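PDB 4TX8: probable chitinase A from Chromobacterium violaceum, which probably cleaves chitin internally as a family 18 glycoside hydrolase and carries a carbohydrate-binding module that is likely to hold the substrate. Local coordinates for residues Gly99-Phe104 / Ala390-Met395; Val177-Gly182 / Asn201-Ile206; Ser223-Val226 / Val231-Asn234; Ser237-Leu242 / Pro248-Ser253. All coordinates share one frame; numbering follows the deposited sequence.

Contact 1 of 4, residues Gly99-Phe104 / Ala390-Met395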
loop_
_atom_site.group_PDB
_atom_site.type_symbol
_atom_site.label_atom_id
_atom_site.label_comp_id
_atom_site.label_asym_id
_atom_site.label_seq_id
_atom_site.Cartn_x
_atom_site.Cartn_y
_atom_site.Cartn_z
ATOM N N GLY A 99 20.650 -9.355 1.099
ATOM C CA GLY A 99 19.426 -10.087 0.832
ATOM C C GLY A 99 19.450 -11.491 1.407
ATOM O O GLY A 99 19.955 -11.713 2.510
ATOM N N ASN A 100 18.909 -12.446 0.656
ATOM C CA ASN A 100 18.347 -12.173 -0.662
ATOM C C ASN A 100 16.833 -12.310 -0.659
ATOM O O ASN A 100 16.301 -13.376 -0.351
ATOM C CB ASN A 100 18.944 -13.117 -1.705
ATOM C CG ASN A 100 20.304 -13.647 -1.300
ATOM O OD1 ASN A 100 20.404 -14.600 -0.526
ATOM N ND2 ASN A 100 21.358 -13.034 -1.824
ATOM N N THR A 101 16.139 -11.233 -1.002
ATOM C CA THR A 101 14.687 -11.272 -1.073
ATOM C C THR A 101 14.226 -11.754 -2.444
ATOM O O THR A 101 15.038 -12.012 -3.333
ATOM C CB THR A 101 14.061 -9.887 -0.779
ATOM O OG1 THR A 101 14.855 -8.860 -1.391
ATOM C CG2 THR A 101 13.980 -9.637 0.726
ATOM N N VAL A 102 12.913 -11.886 -2.594
ATOM C CA VAL A 102 12.296 -12.152 -3.884
ATOM C C VAL A 102 12.600 -10.994 -4.831
ATOM O O VAL A 102 12.524 -9.833 -4.430
ATOM C CB VAL A 102 10.774 -12.329 -3.740
ATOM C CG1 VAL A 102 10.179 -12.954 -4.991
ATOM C CG2 VAL A 102 10.469 -13.179 -2.523
ATOM N N PRO A 103 12.971 -11.303 -6.081
ATOM C CA PRO A 103 13.284 -10.241 -7.044
ATOM C C PRO A 103 12.053 -9.461 -7.505
ATOM O O PRO A 103 11.138 -10.048 -8.077
ATOM C CB PRO A 103 13.905 -11.004 -8.223
ATOM C CG PRO A 103 14.317 -12.332 -7.661
ATOM C CD PRO A 103 13.304 -12.637 -6.605
ATOM N N PHE A 104 12.031 -8.158 -7.245
ATOM C CA PHE A 104 11.025 -7.281 -7.840
ATOM C C PHE A 104 11.631 -5.889 -8.015
ATOM O O PHE A 104 12.786 -5.678 -7.646
ATOM C CB PHE A 104 9.730 -7.257 -7.007
ATOM C CG PHE A 104 9.885 -6.715 -5.609
ATOM C CD1 PHE A 104 10.525 -7.449 -4.622
ATOM C CD2 PHE A 104 9.342 -5.483 -5.271
ATOM C CE1 PHE A 104 10.649 -6.952 -3.335
ATOM C CE2 PHE A 104 9.457 -4.980 -3.985
ATOM C CZ PHE A 104 10.113 -5.715 -3.016
ATOM N N ALA A 390 19.600 1.774 -2.771
ATOM C CA ALA A 390 18.686 0.650 -2.954
ATOM C C ALA A 390 17.370 0.802 -2.184
ATOM O O ALA A 390 16.656 -0.182 -1.995
ATOM C CB ALA A 390 19.372 -0.651 -2.556
ATOM N N PHE A 391 17.052 2.017 -1.742
ATOM C CA PHE A 391 15.767 2.276 -1.088
ATOM C C PHE A 391 14.630 1.796 -1.991
ATOM O O PHE A 391 14.604 2.120 -3.176
ATOM C CB PHE A 391 15.606 3.764 -0.760
ATOM C CG PHE A 391 14.362 4.077 0.024
ATOM C CD1 PHE A 391 14.314 3.855 1.391
ATOM C CD2 PHE A 391 13.237 4.586 -0.608
ATOM C CE1 PHE A 391 13.165 4.135 2.115
ATOM C CE2 PHE A 391 12.085 4.870 0.111
ATOM C CZ PHE A 391 12.050 4.643 1.473
ATOM N N ARG A 392 13.708 1.015 -1.433
ATOM C CA ARG A 392 12.743 0.274 -2.248
ATOM C C ARG A 392 11.712 1.163 -2.948
ATOM O O ARG A 392 11.386 0.929 -4.110
ATOM C CB ARG A 392 12.023 -0.779 -1.402
ATOM C CG ARG A 392 11.091 -1.684 -2.207
ATOM C CD ARG A 392 11.843 -2.470 -3.288
ATOM N NE ARG A 392 12.677 -3.530 -2.724
ATOM C CZ ARG A 392 13.224 -4.514 -3.432
ATOM N NH1 ARG A 392 13.030 -4.583 -4.743
ATOM N NH2 ARG A 392 13.967 -5.435 -2.831
ATOM N N GLY A 393 11.189 2.173 -2.257
ATOM C CA GLY A 393 10.329 3.133 -2.927
ATOM C C GLY A 393 9.073 3.615 -2.221
ATOM O O GLY A 393 9.120 4.074 -1.076
ATOM N N VAL A 394 7.945 3.523 -2.925
ATOM C CA VAL A 394 6.707 4.180 -2.514
ATOM C C VAL A 394 5.496 3.245 -2.558
ATOM O O VAL A 394 5.308 2.501 -3.523
ATOM C CB VAL A 394 6.416 5.410 -3.411
ATOM C CG1 VAL A 394 5.123 6.106 -2.993
ATOM C CG2 VAL A 394 7.585 6.392 -3.382
ATOM N N MET A 395 4.682 3.286 -1.506
ATOM C CA MET A 395 3.382 2.618 -1.506
ATOM C C MET A 395 2.270 3.655 -1.442
ATOM O O MET A 395 2.431 4.699 -0.808
ATOM C CB MET A 395 3.265 1.640 -0.330
ATOM C CG MET A 395 1.889 0.987 -0.157
ATOM S SD MET A 395 0.689 1.995 0.762
ATOM C CE MET A 395 0.932 1.397 2.440
HETATM O O HOH W 1 13.651 -6.725 -0.402
HETATM O O HOH W 2 14.352 -7.437 -5.345
#
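Phe-104 and Arg-392 meet flat because of how their side chains are turned. In Phe-104, CG stands between its own N and C (chi1 63°), and the ring is directed at the arginine. Arg-392 starts with CG opposite the backbone N (chi1 -175°). Its chain then bends at both the second and third torsions, which lays the guanidinium over the ring. The two planes differ by 9°, and their centres are 3.8 Å apart. This is a parallel stack and a cation-pi contact. NH1 of Arg-392 lies over the middle of the ring, while its CD and NE run across the CE2 and CZ corner. The nearest side-chain pair is CZ of Phe-104 with CZ of Arg-392, at 3.4 Å.

Two waters bridge the segments beside the stack. One water accepts from Phe-104 N at 3.1 Å and from Arg-392 NH1 at 3.2 Å. Another is 2.6 Å from Thr-101 OG1 and takes a weak bond from Arg-392 NH2. Thr-101 is poorly ordered, so this second bridge is less secure. Outside the two segments, Arg-392 NE donates to the carbonyl of Asp-343, and NH1 donates to that of Ala-105. Tyr-251 meets the Phe-104 ring in a T-shaped (edge-to-face) contact.

Arg-392 directly precedes strand 393-397 of the barrel, and Phe-104 lies shortly before strand 108-114. The contact therefore lies at the N-terminal ends of two neighbouring strands. Main-chain carbonyls and waters hold the guanidinium nitrogens, which is consistent with the group being kept in place on the ring. Its charge is probably stabilised in part by the aromatic face.

Contact 2 of 4, residues Val177-Gly182 / Asn201-Ile206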
loop_
_atom_site.group_PDB
_atom_site.type_symbol
_atom_site.label_atom_id
_atom_site.label_comp_id
_atom_site.label_asym_id
_atom_site.label_seq_id
_atom_site.Cartn_x
_atom_site.Cartn_y
_atom_site.Cartn_z
ATOM N N VAL A 177 1.912 -9.634 -7.792
ATOM C CA VAL A 177 0.513 -9.538 -7.402
ATOM C C VAL A 177 0.322 -10.261 -6.077
ATOM O O VAL A 177 0.433 -11.484 -6.007
ATOM C CB VAL A 177 -0.425 -10.139 -8.462
ATOM C CG1 VAL A 177 -1.879 -9.932 -8.057
ATOM C CG2 VAL A 177 -0.155 -9.521 -9.830
ATOM N N VAL A 178 0.047 -9.504 -5.021
ATOM C CA VAL A 178 -0.019 -10.100 -3.695
ATOM C C VAL A 178 -1.392 -9.878 -3.060
ATOM O O VAL A 178 -2.110 -8.942 -3.407
ATOM C CB VAL A 178 1.115 -9.547 -2.782
ATOM C CG1 VAL A 178 2.157 -8.813 -3.617
ATOM C CG2 VAL A 178 0.576 -8.641 -1.696
ATOM N N LEU A 179 -1.758 -10.771 -2.146
ATOM C CA LEU A 179 -3.052 -10.719 -1.482
ATOM C C LEU A 179 -2.925 -10.038 -0.128
ATOM O O LEU A 179 -2.126 -10.459 0.703
ATOM C CB LEU A 179 -3.616 -12.132 -1.314
ATOM C CG LEU A 179 -4.973 -12.229 -0.620
ATOM C CD1 LEU A 179 -6.012 -11.437 -1.393
ATOM C CD2 LEU A 179 -5.399 -13.682 -0.468
ATOM N N SER A 180 -3.707 -8.988 0.101
ATOM C CA SER A 180 -3.623 -8.270 1.366
ATOM C C SER A 180 -4.629 -8.767 2.396
ATOM O O SER A 180 -5.795 -9.021 2.085
ATOM C CB SER A 180 -3.821 -6.769 1.158
ATOM O OG SER A 180 -3.701 -6.079 2.392
ATOM N N LEU A 181 -4.158 -8.901 3.627
ATOM C CA LEU A 181 -5.020 -9.191 4.760
ATOM C C LEU A 181 -5.395 -7.879 5.432
ATOM O O LEU A 181 -4.528 -7.186 5.973
ATOM C CB LEU A 181 -4.320 -10.119 5.754
ATOM C CG LEU A 181 -4.366 -11.637 5.558
ATOM C CD1 LEU A 181 -4.340 -12.034 4.092
ATOM C CD2 LEU A 181 -3.201 -12.271 6.298
ATOM N N GLY A 182 -6.676 -7.533 5.390
ATOM C CA GLY A 182 -7.137 -6.291 5.982
ATOM C C GLY A 182 -8.556 -5.946 5.567
ATOM O O GLY A 182 -9.330 -6.819 5.175
ATOM N N ASN A 201 -3.098 -23.102 6.389
ATOM C CA ASN A 201 -3.687 -23.981 5.384
ATOM C C ASN A 201 -4.601 -23.250 4.401
ATOM O O ASN A 201 -4.496 -23.452 3.193
ATOM C CB ASN A 201 -4.457 -25.118 6.057
ATOM C CG ASN A 201 -3.548 -26.075 6.809
ATOM O OD1 ASN A 201 -2.349 -26.154 6.539
ATOM N ND2 ASN A 201 -4.118 -26.812 7.755
ATOM N N SER A 202 -5.495 -22.403 4.907
ATOM C CA SER A 202 -6.453 -21.738 4.028
ATOM C C SER A 202 -5.759 -20.751 3.086
ATOM O O SER A 202 -6.106 -20.672 1.907
ATOM C CB SER A 202 -7.548 -21.030 4.838
ATOM O OG SER A 202 -7.028 -19.966 5.614
ATOM N N LEU A 203 -4.772 -20.014 3.594
ATOM C CA LEU A 203 -4.026 -19.072 2.756
ATOM C C LEU A 203 -3.181 -19.799 1.716
ATOM O O LEU A 203 -3.025 -19.325 0.589
ATOM C CB LEU A 203 -3.135 -18.170 3.607
ATOM C CG LEU A 203 -3.752 -16.840 4.039
ATOM C CD1 LEU A 203 -2.800 -16.097 4.950
ATOM C CD2 LEU A 203 -4.105 -15.991 2.822
ATOM N N TYR A 204 -2.634 -20.947 2.102
ATOM C CA TYR A 204 -1.890 -21.783 1.173
ATOM C C TYR A 204 -2.791 -22.188 0.013
ATOM O O TYR A 204 -2.377 -22.156 -1.142
ATOM C CB TYR A 204 -1.334 -23.021 1.878
ATOM C CG TYR A 204 -0.619 -23.982 0.957
ATOM C CD1 TYR A 204 0.687 -23.747 0.552
ATOM C CD2 TYR A 204 -1.252 -25.127 0.495
ATOM C CE1 TYR A 204 1.344 -24.625 -0.291
ATOM C CE2 TYR A 204 -0.608 -26.009 -0.346
ATOM C CZ TYR A 204 0.690 -25.755 -0.735
ATOM O OH TYR A 204 1.334 -26.635 -1.572
ATOM N N GLY A 205 -4.030 -22.552 0.330
ATOM C CA GLY A 205 -5.002 -22.912 -0.686
ATOM C C GLY A 205 -5.308 -21.769 -1.638
ATOM O O GLY A 205 -5.416 -21.967 -2.847
ATOM N N ILE A 206 -5.441 -20.565 -1.091
ATOM C CA ILE A 206 -5.763 -19.393 -1.897
ATOM C C ILE A 206 -4.603 -19.024 -2.819
ATOM O O ILE A 206 -4.790 -18.844 -4.024
ATOM C CB ILE A 206 -6.122 -18.180 -1.014
ATOM C CG1 ILE A 206 -7.383 -18.475 -0.196
ATOM C CG2 ILE A 206 -6.315 -16.936 -1.869
ATOM C CD1 ILE A 206 -7.699 -17.427 0.853
#
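Leu-179, Leu-181, Leu-203 and Ile-206 carry this contact, and all four are buried. The contacts across it are apolar. CD2 of Leu-179 meets CG2 of Ile-206 at 3.7 Å, and these two side chains cross at about a right angle. The same CD2 is 4.2 Å from CD2 of Leu-203. Leu-181 and Leu-203 point at each other tip to tip, with CD2 of Leu-181 4.1 Å from CD1 of Leu-203. In Ile-206 the CG2 branch lies opposite the backbone N, and that places this methyl on Leu-179.

Strand 176-182 and helix 193-210 are the first two elements of a beta-alpha-beta unit that ends in strand 214-218. It belongs to the TIM barrel of family 18. The local axes run nearly antiparallel, at 149°, and approach to 11.3 Å, as expected for a helix returning along the outside of the barrel. Phe-151 packs against both Leu-179 and Ile-206.

No hydrogen bond crosses the contact: the helix bonds within itself and the strand bonds to its neighbours in the sheet. Helix bonds include Gly-205 N to Asn-201 O at 3.0 Å. On the strand, Ser-180 OG bonds to Asp-216 OD2, which lies on the next strand. Leu-181 touches Leu-217 and Leu-219, which flank the calcium ligand Asp-218 in sequence.

Contact 3 of 4, residues Ser223-Val226 / Val231-Asn234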
loop_
_atom_site.group_PDB
_atom_site.type_symbol
_atom_site.label_atom_id
_atom_site.label_comp_id
_atom_site.label_asym_id
_atom_site.label_seq_id
_atom_site.Cartn_x
_atom_site.Cartn_y
_atom_site.Cartn_z
ATOM N N SER A 223 -7.216 -6.633 14.461
ATOM C CA SER A 223 -6.700 -7.913 14.943
ATOM C C SER A 223 -6.122 -7.849 16.356
ATOM O O SER A 223 -5.513 -8.812 16.820
ATOM C CB SER A 223 -5.640 -8.446 13.980
ATOM O OG SER A 223 -6.189 -8.654 12.691
ATOM N N GLY A 224 -6.317 -6.725 17.036
ATOM C CA GLY A 224 -5.892 -6.590 18.418
ATOM C C GLY A 224 -4.394 -6.754 18.591
ATOM O O GLY A 224 -3.929 -7.449 19.496
ATOM N N ILE A 225 -3.630 -6.119 17.711
ATOM C CA ILE A 225 -2.184 -6.187 17.812
ATOM C C ILE A 225 -1.716 -5.170 18.846
ATOM O O ILE A 225 -1.550 -3.984 18.551
ATOM C CB ILE A 225 -1.510 -5.958 16.447
ATOM C CG1 ILE A 225 -1.905 -7.088 15.491
ATOM C CG2 ILE A 225 0.006 -5.900 16.597
ATOM C CD1 ILE A 225 -1.195 -7.054 14.160
ATOM N N VAL A 226 -1.553 -5.655 20.073
ATOM C CA VAL A 226 -1.053 -4.854 21.176
ATOM C C VAL A 226 0.115 -5.580 21.828
ATOM O O VAL A 226 0.285 -6.787 21.642
ATOM C CB VAL A 226 -2.141 -4.572 22.235
ATOM C CG1 VAL A 226 -3.290 -3.777 21.629
ATOM C CG2 VAL A 226 -2.642 -5.871 22.844
ATOM N N VAL A 231 -1.327 -12.877 19.516
ATOM C CA VAL A 231 -1.315 -12.724 18.064
ATOM C C VAL A 231 0.065 -12.302 17.550
ATOM O O VAL A 231 0.466 -12.677 16.449
ATOM C CB VAL A 231 -2.384 -11.699 17.598
ATOM C CG1 VAL A 231 -2.219 -10.370 18.323
ATOM C CG2 VAL A 231 -2.341 -11.506 16.083
ATOM N N VAL A 232 0.794 -11.539 18.358
ATOM C CA VAL A 232 2.118 -11.056 17.975
ATOM C C VAL A 232 3.073 -12.210 17.658
ATOM O O VAL A 232 3.724 -12.216 16.611
ATOM C CB VAL A 232 2.730 -10.176 19.081
ATOM C CG1 VAL A 232 4.155 -9.793 18.729
ATOM C CG2 VAL A 232 1.875 -8.934 19.305
ATOM N N SER A 233 3.142 -13.188 18.556
ATOM C CA SER A 233 3.980 -14.366 18.344
ATOM C C SER A 233 3.389 -15.302 17.298
ATOM O O SER A 233 4.108 -15.834 16.452
ATOM C CB SER A 233 4.179 -15.133 19.654
ATOM O OG SER A 233 4.935 -14.376 20.577
ATOM N N ASN A 234 2.077 -15.505 17.361
ATOM C CA ASN A 234 1.422 -16.463 16.481
ATOM C C ASN A 234 1.432 -16.033 15.018
ATOM O O ASN A 234 1.468 -16.876 14.126
ATOM C CB ASN A 234 -0.014 -16.707 16.942
ATOM C CG ASN A 234 -0.083 -17.400 18.290
ATOM O OD1 ASN A 234 0.884 -18.025 18.729
ATOM N ND2 ASN A 234 -1.230 -17.297 18.951
#
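Val-231 and Val-232 meet flat peptide groups here, and no aromatic ring takes part. CG1 of Val-231 stands well above the plane of the Gly-224 to Ile-225 peptide, 3.6 Å from Gly-224 O. The same methyl is 3.9 Å from Ser-223 O but lies nearer to the plane of that peptide. CG2 of Val-232 comes to 3.5 Å from Val-226 O, from a direction tilted out of the plane of that carbonyl.

Apolar contacts accompany these. CG1 of Val-231 is 4.3 Å from CG1 of Ile-225, and CG2 of Val-232 is 4.5 Å from CG2 of Ile-225. The isoleucine thus lies against both valines. In Val-231, CG1 is placed between the backbone N and the carbonyl carbon (chi1 54°), which aims it at the two carbonyl oxygens. Val-232 instead uses the branch opposite its carbonyl carbon.

Gly-224 has a positive phi of 61°, and the chain turns there. Ser-223 OG bonds to Leu-219 O in its own loop and to Val-188 N in another. Ile-225 and Val-232 both pack on Ile-278 of helix 276-281.

The segments lie in the loop after strand 214-218 and in the first turn of helix 230-246. This beta-to-alpha loop is at the C-terminal end of the TIM barrel strands, the end that holds the active site in this fold. Ile-225 also touches the calcium ligand Glu-220. No hydrogen bond crosses between the segments. Their cohesion comes from valine methyls on the isoleucine side chain and on carbonyl oxygens, so it rests on shape and dispersion rather than on directed bonds.

Contact 4 of 4, residues Ser237-Leu242 / Pro248-Ser253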
loop_
_atom_site.group_PDB
_atom_site.type_symbol
_atom_site.label_atom_id
_atom_site.label_comp_id
_atom_site.label_asym_id
_atom_site.label_seq_id
_atom_site.Cartn_x
_atom_site.Cartn_y
_atom_site.Cartn_z
ATOM N N SER A 237 4.863 -16.899 13.537
ATOM C CA SER A 237 4.904 -18.344 13.350
ATOM C C SER A 237 4.059 -18.764 12.152
ATOM O O SER A 237 4.465 -19.619 11.365
ATOM C CB SER A 237 4.422 -19.057 14.615
ATOM O OG SER A 237 4.413 -20.462 14.437
ATOM N N ALA A 238 2.889 -18.150 12.016
ATOM C CA ALA A 238 1.970 -18.478 10.932
ATOM C C ALA A 238 2.562 -18.133 9.569
ATOM O O ALA A 238 2.489 -18.931 8.634
ATOM C CB ALA A 238 0.647 -17.759 11.126
ATOM N N VAL A 239 3.153 -16.948 9.459
ATOM C CA VAL A 239 3.726 -16.512 8.191
ATOM C C VAL A 239 4.924 -17.388 7.813
ATOM O O VAL A 239 5.075 -17.777 6.657
ATOM C CB VAL A 239 4.140 -15.025 8.241
ATOM C CG1 VAL A 239 4.852 -14.620 6.964
ATOM C CG2 VAL A 239 2.911 -14.149 8.454
ATOM N N LYS A 240 5.754 -17.717 8.799
ATOM C CA LYS A 240 6.894 -18.605 8.581
ATOM C C LYS A 240 6.467 -19.985 8.077
ATOM O O LYS A 240 7.096 -20.543 7.175
ATOM C CB LYS A 240 7.701 -18.758 9.868
ATOM C CG LYS A 240 8.524 -17.540 10.238
ATOM C CD LYS A 240 9.042 -17.665 11.660
ATOM C CE LYS A 240 10.559 -17.765 11.709
ATOM N NZ LYS A 240 11.216 -16.459 11.429
ATOM N N GLN A 241 5.402 -20.529 8.662
ATOM C CA GLN A 241 4.894 -21.845 8.269
ATOM C C GLN A 241 4.307 -21.800 6.865
ATOM O O GLN A 241 4.495 -22.722 6.072
ATOM C CB GLN A 241 3.840 -22.342 9.261
ATOM C CG GLN A 241 4.401 -22.758 10.615
ATOM C CD GLN A 241 3.319 -23.209 11.582
ATOM O OE1 GLN A 241 3.198 -22.680 12.686
ATOM N NE2 GLN A 241 2.532 -24.194 11.170
ATOM N N LEU A 242 3.593 -20.718 6.573
ATOM C CA LEU A 242 3.008 -20.514 5.257
ATOM C C LEU A 242 4.091 -20.427 4.189
ATOM O O LEU A 242 3.994 -21.077 3.149
ATOM C CB LEU A 242 2.147 -19.249 5.241
ATOM C CG LEU A 242 1.600 -18.833 3.872
ATOM C CD1 LEU A 242 0.774 -19.951 3.259
ATOM C CD2 LEU A 242 0.780 -17.556 3.979
ATOM N N PRO A 248 10.760 -20.170 -1.460
ATOM C CA PRO A 248 11.522 -18.913 -1.415
ATOM C C PRO A 248 11.047 -17.811 -2.374
ATOM O O PRO A 248 11.585 -16.706 -2.307
ATOM C CB PRO A 248 12.951 -19.355 -1.769
ATOM C CG PRO A 248 12.802 -20.674 -2.456
ATOM C CD PRO A 248 11.601 -21.319 -1.842
ATOM N N ASN A 249 10.069 -18.085 -3.235
ATOM C CA ASN A 249 9.484 -17.024 -4.057
ATOM C C ASN A 249 8.457 -16.206 -3.279
ATOM O O ASN A 249 7.958 -15.194 -3.769
ATOM C CB ASN A 249 8.822 -17.592 -5.314
ATOM C CG ASN A 249 9.819 -18.182 -6.289
ATOM O OD1 ASN A 249 11.005 -17.849 -6.272
ATOM N ND2 ASN A 249 9.335 -19.061 -7.159
ATOM N N PHE A 250 8.144 -16.655 -2.067
ATOM C CA PHE A 250 7.116 -16.027 -1.242
ATOM C C PHE A 250 7.385 -14.546 -0.987
ATOM O O PHE A 250 8.399 -14.180 -0.398
ATOM C CB PHE A 250 6.992 -16.766 0.091
ATOM C CG PHE A 250 5.842 -16.305 0.941
ATOM C CD1 PHE A 250 4.544 -16.689 0.641
ATOM C CD2 PHE A 250 6.058 -15.506 2.049
ATOM C CE1 PHE A 250 3.484 -16.277 1.424
ATOM C CE2 PHE A 250 4.999 -15.091 2.839
ATOM C CZ PHE A 250 3.710 -15.477 2.523
ATOM N N TYR A 251 6.462 -13.702 -1.435
ATOM C CA TYR A 251 6.542 -12.261 -1.216
ATOM C C TYR A 251 5.846 -11.906 0.093
ATOM O O TYR A 251 4.742 -12.381 0.367
ATOM C CB TYR A 251 5.913 -11.513 -2.397
ATOM C CG TYR A 251 5.920 -9.995 -2.319
ATOM C CD1 TYR A 251 4.960 -9.312 -1.579
ATOM C CD2 TYR A 251 6.859 -9.244 -3.021
ATOM C CE1 TYR A 251 4.947 -7.927 -1.521
ATOM C CE2 TYR A 251 6.853 -7.856 -2.970
ATOM C CZ TYR A 251 5.894 -7.205 -2.218
ATOM O OH TYR A 251 5.876 -5.828 -2.162
ATOM N N LEU A 252 6.496 -11.080 0.906
ATOM C CA LEU A 252 5.909 -10.651 2.170
ATOM C C LEU A 252 6.052 -9.150 2.365
ATOM O O LEU A 252 7.163 -8.627 2.412
ATOM C CB LEU A 252 6.552 -11.389 3.349
ATOM C CG LEU A 252 6.132 -10.901 4.740
ATOM C CD1 LEU A 252 4.634 -11.098 4.969
ATOM C CD2 LEU A 252 6.943 -11.594 5.828
ATOM N N SER A 253 4.923 -8.457 2.479
ATOM C CA SER A 253 4.957 -7.037 2.791
ATOM C C SER A 253 4.110 -6.723 4.014
ATOM O O SER A 253 3.216 -7.485 4.382
ATOM C CB SER A 253 4.486 -6.202 1.600
ATOM O OG SER A 253 3.130 -6.464 1.290
#
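Val-239 and Leu-252 reach toward each other, tip to tip, with CG1 of Val-239 3.8 Å from CD2 of Leu-252. CD1 of Leu-252 is also near that methyl, at 4.1 Å, so the valine branch sits against both ends of the leucine fork. In Val-239, CG1 lies opposite the backbone N (chi1 175°), which carries this methyl out toward the strand.

Leu-242 and Phe-250 meet differently. Their side chains cross at about a right angle. CD2 of Leu-242 is 3.9 Å from CZ of Phe-250 and equally close to CE1. The approach to the ring is oblique. CG1 of Val-239 comes to CE2 on the other side of CZ, at 4.2 Å and again obliquely. The far end of the ring thus rests against Val-239 and Leu-242, one helical turn apart. Leu-207 of helix 193-210 and Ile-215 of strand 214-218 also touch Phe-250.

No hydrogen bond joins the segments. Within the helix, Ser-237 OG donates to Gln-241 OE1 at 3.1 Å, meeting a lone pair in the carbonyl plane. Gln-241 NE2 bonds to Gln-197 OE1 of helix 193-210, which links two neighbouring helices. On the strand, Ser-253 OG reaches Asp-216 OD1, part of the DxxDxDxE signature of family 18.

All four contacting side chains are buried. Helix 230-246 packs its inner face on strand 251-254 and on Phe-250 just before it. This is the packing of the connecting helix on the following strand in a beta-alpha-beta unit of the TIM barrel.

Overall arrangement
All four contacts lie in or next to the TIM barrel. Contacts 2, 3 and 4 follow in series along the chain, nested inside the long loop closed by contact 1. Contacts 2 and 4, with centres about 10 Å apart, touch through Leu-203 and Leu-242. They belong to consecutive beta-alpha-beta units that share strand 214-218. Contacts 3 and 4 share helix 230-246, at about 17 Å between centres. Contact 1 is about 16 Å from contact 4 between centres and touches it through Val-102 and Phe-104. Contact 1 joins the chain before the first barrel strand to the last strand, contacts 2 and 4 pack helices on the barrel wall, and contact 3 lies beside the calcium ligand Glu-220.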